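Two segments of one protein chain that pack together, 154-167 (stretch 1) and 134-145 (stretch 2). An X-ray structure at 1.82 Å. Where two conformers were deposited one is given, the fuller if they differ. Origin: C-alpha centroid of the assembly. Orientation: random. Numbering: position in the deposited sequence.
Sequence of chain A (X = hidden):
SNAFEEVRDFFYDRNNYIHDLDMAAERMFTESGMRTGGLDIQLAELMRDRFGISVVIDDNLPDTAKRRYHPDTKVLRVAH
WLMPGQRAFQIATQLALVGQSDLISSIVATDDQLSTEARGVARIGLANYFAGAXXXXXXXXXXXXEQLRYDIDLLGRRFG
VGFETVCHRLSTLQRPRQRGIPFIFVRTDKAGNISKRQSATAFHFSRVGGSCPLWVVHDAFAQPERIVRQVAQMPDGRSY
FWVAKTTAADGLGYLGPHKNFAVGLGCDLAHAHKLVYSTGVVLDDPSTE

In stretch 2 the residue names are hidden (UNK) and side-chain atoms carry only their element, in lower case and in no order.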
# COMPACT_ATOMS: atom_id res chain seq x y z
N LEU A 154 9.09 -11.55 4.51
CA LEU A 154 10.35 -11.02 5.04
C LEU A 154 10.43 -9.50 4.87
O LEU A 154 10.99 -8.81 5.74
CB LEU A 154 11.55 -11.69 4.36
CG LEU A 154 11.79 -13.16 4.71
CD1 LEU A 154 13.11 -13.63 4.09
CD2 LEU A 154 11.78 -13.37 6.22
N LEU A 155 9.91 -8.97 3.76
CA LEU A 155 9.83 -7.52 3.62
C LEU A 155 8.96 -6.91 4.72
O LEU A 155 9.31 -5.87 5.29
CB LEU A 155 9.26 -7.15 2.24
CG LEU A 155 10.21 -7.34 1.06
CD1 LEU A 155 9.43 -7.33 -0.26
CD2 LEU A 155 11.26 -6.24 1.09
N GLY A 156 7.83 -7.54 5.02
CA GLY A 156 6.98 -7.03 6.08
C GLY A 156 7.69 -7.02 7.42
O GLY A 156 7.64 -6.04 8.17
N ARG A 157 8.36 -8.13 7.75
CA ARG A 157 9.09 -8.18 9.01
C ARG A 157 10.24 -7.18 9.03
O ARG A 157 10.52 -6.56 10.06
CB ARG A 157 9.60 -9.60 9.25
CG ARG A 157 8.48 -10.58 9.54
CD ARG A 157 9.00 -11.82 10.24
NE ARG A 157 9.42 -12.84 9.29
CZ ARG A 157 8.60 -13.72 8.73
NH1 ARG A 157 7.30 -13.69 9.03
NH2 ARG A 157 9.06 -14.62 7.88
N ARG A 158 10.91 -7.01 7.89
CA ARG A 158 12.04 -6.08 7.84
C ARG A 158 11.60 -4.64 8.10
O ARG A 158 12.26 -3.90 8.84
CB ARG A 158 12.73 -6.18 6.49
CG ARG A 158 13.78 -5.09 6.27
CD ARG A 158 14.81 -5.54 5.24
NE ARG A 158 15.62 -4.43 4.75
CZ ARG A 158 16.69 -4.58 3.98
NH1 ARG A 158 17.08 -5.79 3.61
NH2 ARG A 158 17.38 -3.52 3.57
N PHE A 159 10.50 -4.22 7.47
CA PHE A 159 10.03 -2.84 7.62
C PHE A 159 8.96 -2.68 8.69
O PHE A 159 8.62 -1.55 9.03
CB PHE A 159 9.50 -2.31 6.28
CG PHE A 159 10.58 -2.12 5.26
CD1 PHE A 159 11.32 -0.95 5.24
CD2 PHE A 159 10.91 -3.13 4.37
CE1 PHE A 159 12.35 -0.77 4.32
CE2 PHE A 159 11.93 -2.95 3.44
CZ PHE A 159 12.65 -1.77 3.42
N GLY A 160 8.48 -3.79 9.26
CA GLY A 160 7.49 -3.73 10.32
C GLY A 160 6.08 -3.41 9.86
O GLY A 160 5.33 -2.76 10.60
N VAL A 161 5.70 -3.85 8.67
CA VAL A 161 4.40 -3.53 8.10
C VAL A 161 3.69 -4.82 7.70
O VAL A 161 4.29 -5.90 7.63
CB VAL A 161 4.50 -2.57 6.90
CG1 VAL A 161 5.15 -1.25 7.34
CG2 VAL A 161 5.32 -3.20 5.77
N GLY A 162 2.39 -4.70 7.43
CA GLY A 162 1.58 -5.86 7.12
C GLY A 162 1.69 -6.32 5.67
O GLY A 162 2.21 -5.62 4.80
N PHE A 163 1.16 -7.52 5.43
CA PHE A 163 1.27 -8.18 4.14
C PHE A 163 0.69 -7.33 3.00
O PHE A 163 1.33 -7.16 1.96
CB PHE A 163 0.57 -9.54 4.22
CG PHE A 163 0.84 -10.45 3.06
CD1 PHE A 163 0.03 -10.43 1.94
CD2 PHE A 163 1.90 -11.35 3.11
CE1 PHE A 163 0.28 -11.28 0.88
CE2 PHE A 163 2.15 -12.20 2.05
CZ PHE A 163 1.34 -12.16 0.93
N GLU A 164 -0.53 -6.80 3.18
CA GLU A 164 -1.10 -6.03 2.08
C GLU A 164 -0.38 -4.70 1.88
O GLU A 164 -0.37 -4.17 0.77
CB GLU A 164 -2.60 -5.80 2.28
CG GLU A 164 -2.97 -4.86 3.42
CD GLU A 164 -3.18 -5.58 4.74
OE1 GLU A 164 -2.49 -6.60 5.00
OE2 GLU A 164 -4.05 -5.12 5.52
N THR A 165 0.23 -4.15 2.95
CA THR A 165 1.00 -2.92 2.80
C THR A 165 2.23 -3.15 1.92
O THR A 165 2.53 -2.33 1.05
CB THR A 165 1.40 -2.39 4.18
OG1 THR A 165 0.22 -2.22 4.98
CG2 THR A 165 2.13 -1.05 4.07
N VAL A 166 2.92 -4.28 2.12
CA VAL A 166 4.03 -4.65 1.24
C VAL A 166 3.54 -4.85 -0.18
O VAL A 166 4.14 -4.34 -1.14
CB VAL A 166 4.74 -5.92 1.75
CG1 VAL A 166 5.83 -6.34 0.76
CG2 VAL A 166 5.34 -5.70 3.16
N CYS A 167 2.46 -5.62 -0.35
CA CYS A 167 1.97 -5.92 -1.71
C CYS A 167 1.61 -4.64 -2.44
O CYS A 167 1.94 -4.47 -3.62
CB CYS A 167 0.76 -6.84 -1.66
SG CYS A 167 1.11 -8.52 -1.22
N UNK A 134 6.34 6.73 2.50
CA UNK A 134 7.17 7.18 3.62
C UNK A 134 7.66 6.00 4.46
O UNK A 134 8.85 5.92 4.80
c UNK A 134 7.57 10.25 5.19
c UNK A 134 8.48 9.04 7.50
c UNK A 134 6.36 8.17 4.48
c UNK A 134 8.38 10.95 6.08
c UNK A 134 7.67 8.35 6.61
c UNK A 134 7.21 8.95 5.45
c UNK A 134 8.83 10.34 7.23
N UNK A 135 6.74 5.09 4.82
CA UNK A 135 7.12 3.89 5.56
C UNK A 135 8.07 3.00 4.76
O UNK A 135 8.90 2.30 5.34
c UNK A 135 4.82 4.96 7.21
c UNK A 135 3.99 2.60 7.46
c UNK A 135 5.88 3.08 5.92
c UNK A 135 5.20 3.48 7.23
N UNK A 136 7.92 2.99 3.44
CA UNK A 136 8.69 2.12 2.56
C UNK A 136 9.37 3.01 1.52
O UNK A 136 8.94 3.07 0.36
c UNK A 136 7.91 -0.63 3.77
c UNK A 136 6.98 0.28 2.94
c UNK A 136 7.80 1.06 1.92
c UNK A 136 5.86 -0.54 2.24
N UNK A 137 10.40 3.74 1.93
CA UNK A 137 11.03 4.70 1.01
C UNK A 137 11.58 3.98 -0.22
O UNK A 137 12.17 2.90 -0.12
c UNK A 137 11.03 3.75 3.26
c UNK A 137 12.15 5.33 1.86
c UNK A 137 12.38 4.37 2.98
N UNK A 138 11.41 4.62 -1.37
CA UNK A 138 11.48 3.90 -2.65
C UNK A 138 12.79 3.13 -2.82
O UNK A 138 12.78 1.91 -3.05
c UNK A 138 11.27 4.87 -3.82
c UNK A 138 11.71 2.82 -7.00
c UNK A 138 11.98 3.50 -5.83
c UNK A 138 10.42 2.78 -7.49
o UNK A 138 10.15 2.11 -8.66
c UNK A 138 10.97 4.15 -5.11
c UNK A 138 9.67 4.10 -5.61
c UNK A 138 9.39 3.41 -6.81
N UNK A 139 13.94 3.82 -2.79
CA UNK A 139 15.18 3.15 -3.14
C UNK A 139 15.53 2.07 -2.13
O UNK A 139 15.99 0.98 -2.50
n UNK A 139 19.49 7.83 -5.17
n UNK A 139 18.28 8.60 -6.96
c UNK A 139 16.33 4.16 -3.25
c UNK A 139 17.49 5.95 -4.54
c UNK A 139 18.40 7.77 -5.93
n UNK A 139 17.45 6.89 -5.65
c UNK A 139 16.24 5.10 -4.44
N UNK A 140 15.33 2.36 -0.85
CA UNK A 140 15.60 1.36 0.18
C UNK A 140 14.69 0.15 0.02
O UNK A 140 15.13 -1.00 0.14
o UNK A 140 15.71 2.88 4.19
o UNK A 140 15.28 0.92 5.06
c UNK A 140 15.64 1.00 2.71
c UNK A 140 15.44 1.99 1.57
c UNK A 140 15.54 1.65 4.09
N UNK A 141 13.40 0.39 -0.22
CA UNK A 141 12.45 -0.70 -0.36
C UNK A 141 12.73 -1.52 -1.62
O UNK A 141 12.70 -2.76 -1.59
c UNK A 141 9.25 -1.37 -1.69
c UNK A 141 9.67 -2.01 0.59
c UNK A 141 8.68 -3.00 0.49
c UNK A 141 9.96 -1.20 -0.49
c UNK A 141 11.02 -0.14 -0.38
c UNK A 141 8.27 -2.34 -1.79
c UNK A 141 7.99 -3.17 -0.71
N UNK A 142 13.01 -0.83 -2.73
CA UNK A 142 13.34 -1.52 -3.98
C UNK A 142 14.57 -2.39 -3.79
O UNK A 142 14.58 -3.56 -4.20
n UNK A 142 13.85 -1.95 -8.45
c UNK A 142 13.86 -1.09 -6.43
c UNK A 142 15.11 -1.89 -8.06
c UNK A 142 13.05 -1.46 -7.45
n UNK A 142 15.15 -1.37 -6.85
c UNK A 142 13.56 -0.49 -5.09
N UNK A 143 15.62 -1.83 -3.18
CA UNK A 143 16.83 -2.61 -2.91
C UNK A 143 16.51 -3.82 -2.04
O UNK A 143 17.02 -4.92 -2.29
n UNK A 143 19.15 0.89 1.21
c UNK A 143 19.20 -2.42 -1.94
n UNK A 143 19.90 -0.82 -0.14
c UNK A 143 19.45 0.42 0.00
c UNK A 143 17.89 -1.73 -2.25
c UNK A 143 20.26 -1.43 -1.43
n UNK A 143 19.30 1.21 -1.06
N UNK A 144 15.67 -3.64 -1.02
CA UNK A 144 15.32 -4.75 -0.14
C UNK A 144 14.52 -5.81 -0.87
O UNK A 144 14.71 -7.01 -0.66
c UNK A 144 14.54 -4.24 1.08
N UNK A 145 13.59 -5.38 -1.74
CA UNK A 145 12.82 -6.35 -2.50
C UNK A 145 13.73 -7.19 -3.39
O UNK A 145 13.57 -8.41 -3.49
c UNK A 145 11.75 -5.64 -3.33
O HOH W 1 15.91 -1.63 5.19

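Position 134 has one carbon leading to a ring of six carbons and no oxygen. It stays well clear of stretch 1. It is Phe134.

Position 135 has four side-chain carbons, forked at the second. One end carbon packs on Val161. A fork there rather than at the first marks leucine, Leu135. Its CD2 lies 4.0 Å from Val161 CG1, and its backbone O lies 4.1 Å from Phe159 CD1.

Position 136 shows the same four carbons with the same fork. One of its end carbons packs on the ring of Phe159 and on Val161, the other on Thr165. It is Leu136, the first residue to leave helical geometry. Its CA-to-CB bond points sideways, but the end of the side chain comes nearer to stretch 1. Leu136 CD2 reaches 3.4 Å from Phe159 CG and 4.2 Å from Val161 CG2. Leu136 CD1 sits 4.2 Å from Thr165 CG2.

Position 137 has three carbons closing a ring onto the backbone N. This is Pro137, at the N-cap position of the next helix. Its O accepts from the backbone N of position 141 at 2.8 Å.

Position 138 has one carbon and a six-carbon ring bearing one oxygen. It is Tyr138, out of reach of stretch 1.

Position 139 has three carbons, a nitrogen, then a carbon carrying two more nitrogens. It is Arg139, exposed and without contact here.

Position 140 has three carbons, the third carrying two oxygens. One oxygen approaches the Phe159 ring. Aspartate would be one carbon shorter, so it is Glu140. Its OE2 lies 3.5 Å from Phe159 CE1. Water 1 donates to Glu140 OE2 at 2.6 Å and accepts from Arg158 NE at 2.8 Å.

Position 141 has one carbon and a plain six-carbon ring, which meets Leu155, Phe159 and Val166. It is Phe141. Its edge points toward the face of Phe159, with centroids 5.6 Å apart and planes at 60°. Phe141 CE1 is 4.2 Å from Leu155 CD2, and Phe141 CZ is 4.1 Å from Val166 CG1.

Position 142 has one carbon and a five-membered ring with two nitrogens. It is His142, pointing away.

Position 143 has three carbons, a nitrogen, then a carbon carrying two more nitrogens. It is Arg143, with no close contact.

Position 144 has a single carbon, touching Leu155, Arg158 and Phe159. It is Ala144. Its CB lies 3.7 Å from Phe159 CE2, 3.8 Å from Leu155 CD2, and over one face of the Arg158 guanidinium, 3.6 Å from Arg158 CZ.

Position 145 also has one carbon, near Leu155. It is Ala145. Its CB is 4.2 Å from Leu155 CD1.

The contact is mainly apolar. Phe159 is its centre, meeting Leu136, Phe141 and Ala144. Helices 154-159 and 138-145 run at 138° to each other. No direct hydrogen bond crosses; water 1 links Arg158 and Glu140. The stretches bury 584 Å² in all.

Stretch 2 134-145: FLLPYREFHRAA
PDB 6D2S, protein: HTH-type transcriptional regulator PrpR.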